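Local coordinates for 190aa long hypothetical protein (Pyrococcus horikoshii, PDB 2DDZ) that is of unknown function but assembles into hexamers through two-fold interfaces in which helices of neighbouring subunits pack together, at the interface of chains A and B. Coordinates in Å, arbitrary orientation; residue numbers count along the deposited sequence, not the author numbering. Chains: chain A/B, 190aa long hypothetical protein.

Contact 1: the interface of chains A and B. Residues chain A 77, 178-180, 183; chain B 81-82, 85-86.
A two-fold, helix-packed interface between identical subunits joins A:Trp77 and the end of A's helix 161-182 to the first turns of B's helix 81-101, one of the contacts that hold the deposited hexamer of this DUF366-family protein together. B:Leu82 does most of the apolar work and hides 86 Å² against chain A. Its side chain meets the A:Trp77 indole at about a right angle: CD1 lies over one face of the six-membered ring, 3.8 Å from the centroid and displaced toward the CD2-CE3 edge. There it comes 3.4 Å from CD2 of A:Trp77. The other methyl, CD2 of B:Leu82, lies over the same face nearer CZ3 of A:Trp77, at 3.6 Å from that atom, so both branches of the leucine fork rest on the indole. An alanine in place of A:Trp77 would probably leave both B:Leu82 methyls without the flat surface they lie on and open a gap between the subunits.

Beside this greasy contact sits a polar one. OG of B:Ser85 is turned anti to its own backbone N (chi1 179°) and gives its hydroxyl hydrogen to the backbone O of A:Val179 at 2.8 Å. It comes in within the carbonyl plane on a lone pair, with a C=O...OG angle of 116°. That carbonyl lies in the last turn of helix 161-182. CG1 of A:Val179 leans toward the same hydroxyl, 3.8 Å from OG of B:Ser85. Just past the helix end, A:Ser183 turns its OG back to the O of A:Arg180 at 2.7 Å, which fixes the rotation of the hydroxyl and leaves CB facing B:Ile81. CD1 of B:Ile81 lies alongside, 3.9 Å from CB of A:Ser183.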
loop_
_atom_site.group_PDB
_atom_site.type_symbol
_atom_site.label_atom_id
_atom_site.label_comp_id
_atom_site.label_asym_id
_atom_site.label_seq_id
_atom_site.Cartn_x
_atom_site.Cartn_y
_atom_site.Cartn_z
ATOM N N TRP A 77 -9.459 -4.656 -5.336
ATOM C CA TRP A 77 -8.392 -3.701 -5.616
ATOM C C TRP A 77 -7.839 -3.371 -4.234
ATOM O O TRP A 77 -8.311 -3.915 -3.231
ATOM C CB TRP A 77 -8.953 -2.440 -6.286
ATOM C CG TRP A 77 -9.712 -2.696 -7.590
ATOM C CD1 TRP A 77 -9.851 -3.894 -8.233
ATOM C CD2 TRP A 77 -10.384 -1.718 -8.420
ATOM N NE1 TRP A 77 -10.564 -3.728 -9.397
ATOM C CE2 TRP A 77 -10.918 -2.412 -9.536
ATOM C CE3 TRP A 77 -10.608 -0.336 -8.318
ATOM C CZ2 TRP A 77 -11.628 -1.766 -10.562
ATOM C CZ3 TRP A 77 -11.325 0.313 -9.345
ATOM C CH2 TRP A 77 -11.834 -0.411 -10.443
ATOM N N LYS A 178 -13.988 1.538 -17.801
ATOM C CA LYS A 178 -13.259 2.682 -18.331
ATOM C C LYS A 178 -12.317 3.224 -17.244
ATOM O O LYS A 178 -11.243 3.730 -17.545
ATOM C CB LYS A 178 -14.221 3.790 -18.793
ATOM C CG LYS A 178 -13.495 5.045 -19.321
ATOM C CD LYS A 178 -13.180 4.965 -20.814
ATOM C CE LYS A 178 -12.230 6.091 -21.270
ATOM N NZ LYS A 178 -12.559 7.472 -20.775
ATOM N N VAL A 179 -12.724 3.116 -15.984
ATOM C CA VAL A 179 -11.869 3.575 -14.913
ATOM C C VAL A 179 -10.598 2.729 -14.943
ATOM O O VAL A 179 -9.475 3.240 -14.843
ATOM C CB VAL A 179 -12.546 3.426 -13.538
ATOM C CG1 VAL A 179 -11.481 3.427 -12.453
ATOM C CG2 VAL A 179 -13.545 4.585 -13.302
ATOM N N ARG A 180 -10.794 1.430 -15.102
ATOM C CA ARG A 180 -9.682 0.491 -15.158
ATOM C C ARG A 180 -8.830 0.680 -16.431
ATOM O O ARG A 180 -7.604 0.635 -16.364
ATOM C CB ARG A 180 -10.218 -0.946 -15.080
ATOM C CG ARG A 180 -9.154 -2.028 -14.910
ATOM C CD ARG A 180 -9.734 -3.438 -15.069
ATOM N NE ARG A 180 -10.583 -3.838 -13.947
ATOM C CZ ARG A 180 -11.821 -4.318 -14.068
ATOM N NH1 ARG A 180 -12.375 -4.472 -15.264
ATOM N NH2 ARG A 180 -12.509 -4.650 -12.987
ATOM N N SER A 183 -6.646 3.840 -16.314
ATOM C CA SER A 183 -5.573 3.676 -15.348
ATOM C C SER A 183 -4.376 2.927 -15.920
ATOM O O SER A 183 -3.315 2.907 -15.309
ATOM C CB SER A 183 -6.064 2.886 -14.143
ATOM O OG SER A 183 -5.959 1.489 -14.395
ATOM N N ILE B 81 -3.085 4.421 -9.364
ATOM C CA ILE B 81 -3.650 4.803 -10.649
ATOM C C ILE B 81 -5.174 4.607 -10.716
ATOM O O ILE B 81 -5.873 5.370 -11.391
ATOM C CB ILE B 81 -3.005 4.009 -11.818
ATOM C CG1 ILE B 81 -3.145 2.500 -11.569
ATOM C CG2 ILE B 81 -1.543 4.401 -11.972
ATOM C CD1 ILE B 81 -2.657 1.602 -12.737
ATOM N N LEU B 82 -5.700 3.584 -10.044
ATOM C CA LEU B 82 -7.147 3.360 -10.073
ATOM C C LEU B 82 -7.866 4.520 -9.368
ATOM O O LEU B 82 -8.923 4.981 -9.806
ATOM C CB LEU B 82 -7.496 2.024 -9.407
ATOM C CG LEU B 82 -7.326 0.812 -10.327
ATOM C CD1 LEU B 82 -7.373 -0.481 -9.527
ATOM C CD2 LEU B 82 -8.414 0.838 -11.392
ATOM N N SER B 85 -7.670 7.625 -11.526
ATOM C CA SER B 85 -8.624 7.497 -12.617
ATOM C C SER B 85 -10.083 7.698 -12.182
ATOM O O SER B 85 -10.827 8.390 -12.849
ATOM C CB SER B 85 -8.460 6.139 -13.303
ATOM O OG SER B 85 -9.399 6.012 -14.357
ATOM N N SER B 86 -10.492 7.095 -11.075
ATOM C CA SER B 86 -11.868 7.250 -10.628
ATOM C C SER B 86 -12.159 8.688 -10.161
ATOM O O SER B 86 -13.178 9.285 -10.519
ATOM C CB SER B 86 -12.164 6.250 -9.503
ATOM O OG SER B 86 -11.220 6.392 -8.467
#

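Contact 2: the interface of chains A and B. Residues chain A 86, 89-90, 93, 175, 179; chain B 86, 89-90, 93, 108.
A:Glu175 and B:Arg108 reach each other through extended first torsions and later bends: CG of A:Glu175 is anti to the backbone N (chi1 -174°) before the chain turns at chi2, and B:Arg108 also starts anti, then bends at chi3 (63°). The two side chains meet at about a right angle, and the guanidinium grips the carboxylate end-on, one nitrogen to each oxygen. NH2 of B:Arg108 donates to OE1 of A:Glu175 at 2.7 Å. NH1 of B:Arg108 donates to OE2 of A:Glu175 at 2.8 Å, and the two bonds together make one charged pair. Both oxygens lie close to the guanidinium plane, but the carboxylate is twisted 46° against it. OE2 therefore accepts on its syn lone pair, whereas OE1 is met from above the carboxylate plane. Two bonds should still limit rotation of either group and probably favour the charged form of the glutamate.

Next to the ion pair, the paired helices 81-100 of A and 81-101 of B pack through their leucines. CD1 of A:Leu90 lies against the backbone of B:Lys89, 3.7 Å from its C. The same methyl lies over the face of the B:Arg108 guanidinium, 4.0 Å from CZ, while A:Glu175 holds that group at its edge, which links the apolar seam to the salt bridge. In the twin arrangement CD1 of B:Leu90 lies against the backbone of A:Lys89, 3.5 Å from its O. Further along the helices the methyls of the two alanines face each other tip to tip, CB of A:Ala93 being 4.1 Å from CB of B:Ala93; such small side chains let the helices come near. The aliphatic part of B:Lys89 bends across A:Val179, with its CE 3.8 Å from CG2 of A:Val179. Together the leucine seam and the charged clamp flanking it hold two subunits in register about the two-fold axis and so help build the hexamer.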
loop_
_atom_site.group_PDB
_atom_site.type_symbol
_atom_site.label_atom_id
_atom_site.label_comp_id
_atom_site.label_asym_id
_atom_site.label_seq_id
_atom_site.Cartn_x
_atom_site.Cartn_y
_atom_site.Cartn_z
ATOM N N SER A 86 -14.585 7.507 -3.669
ATOM C CA SER A 86 -14.553 8.188 -4.957
ATOM C C SER A 86 -15.371 7.409 -5.972
ATOM O O SER A 86 -16.171 7.971 -6.723
ATOM C CB SER A 86 -13.108 8.319 -5.469
ATOM O OG SER A 86 -12.332 9.125 -4.606
ATOM N N LYS A 89 -19.227 7.667 -5.467
ATOM C CA LYS A 89 -19.833 8.887 -5.985
ATOM C C LYS A 89 -19.811 9.032 -7.501
ATOM O O LYS A 89 -20.679 9.683 -8.078
ATOM C CB LYS A 89 -19.257 10.099 -5.249
ATOM C CG LYS A 89 -19.891 10.191 -3.843
ATOM C CD LYS A 89 -19.199 11.150 -2.876
ATOM C CE LYS A 89 -18.031 10.492 -2.141
ATOM N NZ LYS A 89 -18.443 9.293 -1.327
ATOM N N LEU A 90 -18.854 8.390 -8.158
ATOM C CA LEU A 90 -18.820 8.425 -9.606
ATOM C C LEU A 90 -20.037 7.597 -10.094
ATOM O O LEU A 90 -20.778 8.010 -10.995
ATOM C CB LEU A 90 -17.519 7.807 -10.107
ATOM C CG LEU A 90 -17.431 7.581 -11.620
ATOM C CD1 LEU A 90 -17.527 8.906 -12.380
ATOM C CD2 LEU A 90 -16.110 6.878 -11.918
ATOM N N ALA A 93 -23.143 9.458 -9.643
ATOM C CA ALA A 93 -23.193 10.484 -10.672
ATOM C C ALA A 93 -23.615 9.901 -12.033
ATOM O O ALA A 93 -24.330 10.556 -12.793
ATOM C CB ALA A 93 -21.843 11.176 -10.775
ATOM N N GLU A 175 -18.744 2.009 -16.690
ATOM C CA GLU A 175 -18.075 3.087 -15.967
ATOM C C GLU A 175 -16.815 2.537 -15.302
ATOM O O GLU A 175 -15.729 3.100 -15.425
ATOM C CB GLU A 175 -19.007 3.661 -14.893
ATOM C CG GLU A 175 -18.466 4.898 -14.168
ATOM C CD GLU A 175 -18.484 6.149 -15.037
ATOM O OE1 GLU A 175 -19.552 6.477 -15.587
ATOM O OE2 GLU A 175 -17.435 6.814 -15.168
ATOM N N VAL A 179 -12.724 3.116 -15.984
ATOM C CA VAL A 179 -11.869 3.575 -14.913
ATOM C C VAL A 179 -10.598 2.729 -14.943
ATOM O O VAL A 179 -9.475 3.240 -14.843
ATOM C CB VAL A 179 -12.546 3.426 -13.538
ATOM C CG1 VAL A 179 -11.481 3.427 -12.453
ATOM C CG2 VAL A 179 -13.545 4.585 -13.302
ATOM N N SER B 86 -10.492 7.095 -11.075
ATOM C CA SER B 86 -11.868 7.250 -10.628
ATOM C C SER B 86 -12.159 8.688 -10.161
ATOM O O SER B 86 -13.178 9.285 -10.519
ATOM C CB SER B 86 -12.164 6.250 -9.503
ATOM O OG SER B 86 -11.220 6.392 -8.467
ATOM N N LYS B 89 -12.614 11.020 -13.137
ATOM C CA LYS B 89 -13.908 10.982 -13.766
ATOM C C LYS B 89 -15.042 11.540 -12.899
ATOM O O LYS B 89 -15.987 12.100 -13.430
ATOM C CB LYS B 89 -14.170 9.576 -14.308
ATOM C CG LYS B 89 -13.522 9.416 -15.700
ATOM C CD LYS B 89 -13.360 7.979 -16.160
ATOM C CE LYS B 89 -12.137 7.338 -15.529
ATOM N NZ LYS B 89 -10.882 7.943 -16.055
ATOM N N LEU B 90 -14.930 11.437 -11.579
ATOM C CA LEU B 90 -15.962 12.001 -10.704
ATOM C C LEU B 90 -15.911 13.532 -10.853
ATOM O O LEU B 90 -16.954 14.194 -10.913
ATOM C CB LEU B 90 -15.711 11.620 -9.240
ATOM C CG LEU B 90 -16.565 12.363 -8.197
ATOM C CD1 LEU B 90 -18.035 11.983 -8.341
ATOM C CD2 LEU B 90 -16.086 12.011 -6.809
ATOM N N ALA B 93 -17.375 14.641 -14.012
ATOM C CA ALA B 93 -18.814 14.490 -13.837
ATOM C C ALA B 93 -19.403 15.656 -13.045
ATOM O O ALA B 93 -20.509 16.104 -13.330
ATOM C CB ALA B 93 -19.123 13.159 -13.134
ATOM N N ARG B 108 -21.318 13.473 -20.454
ATOM C CA ARG B 108 -19.986 12.948 -20.222
ATOM C C ARG B 108 -19.740 11.674 -21.028
ATOM O O ARG B 108 -20.662 10.890 -21.261
ATOM C CB ARG B 108 -19.785 12.644 -18.734
ATOM C CG ARG B 108 -18.406 12.067 -18.415
ATOM C CD ARG B 108 -18.142 12.029 -16.926
ATOM N NE ARG B 108 -19.079 11.163 -16.213
ATOM C CZ ARG B 108 -18.888 9.865 -15.989
ATOM N NH1 ARG B 108 -17.784 9.262 -16.424
ATOM N NH2 ARG B 108 -19.804 9.166 -15.327
#

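Contact 1 and contact 2 are neighbouring patches of one two-fold interface, the centres of their C-alpha atoms about 10 Å apart. They share A:Val179 and B:Ser86, and both use A's helix 161-182 and B's helix 81-101. Going from contact 1 to contact 2 leads from the start of B's helix toward its middle, and on A from the end of helix 161-182 back by about a turn. Contact 2 also brings in helix 81-100 of A, where the two copies meet. Because the symmetry repeats each patch with the chains exchanged, the pair describes a continuous, mostly helical seam, flanked by loop and strand residues, within the hexamer.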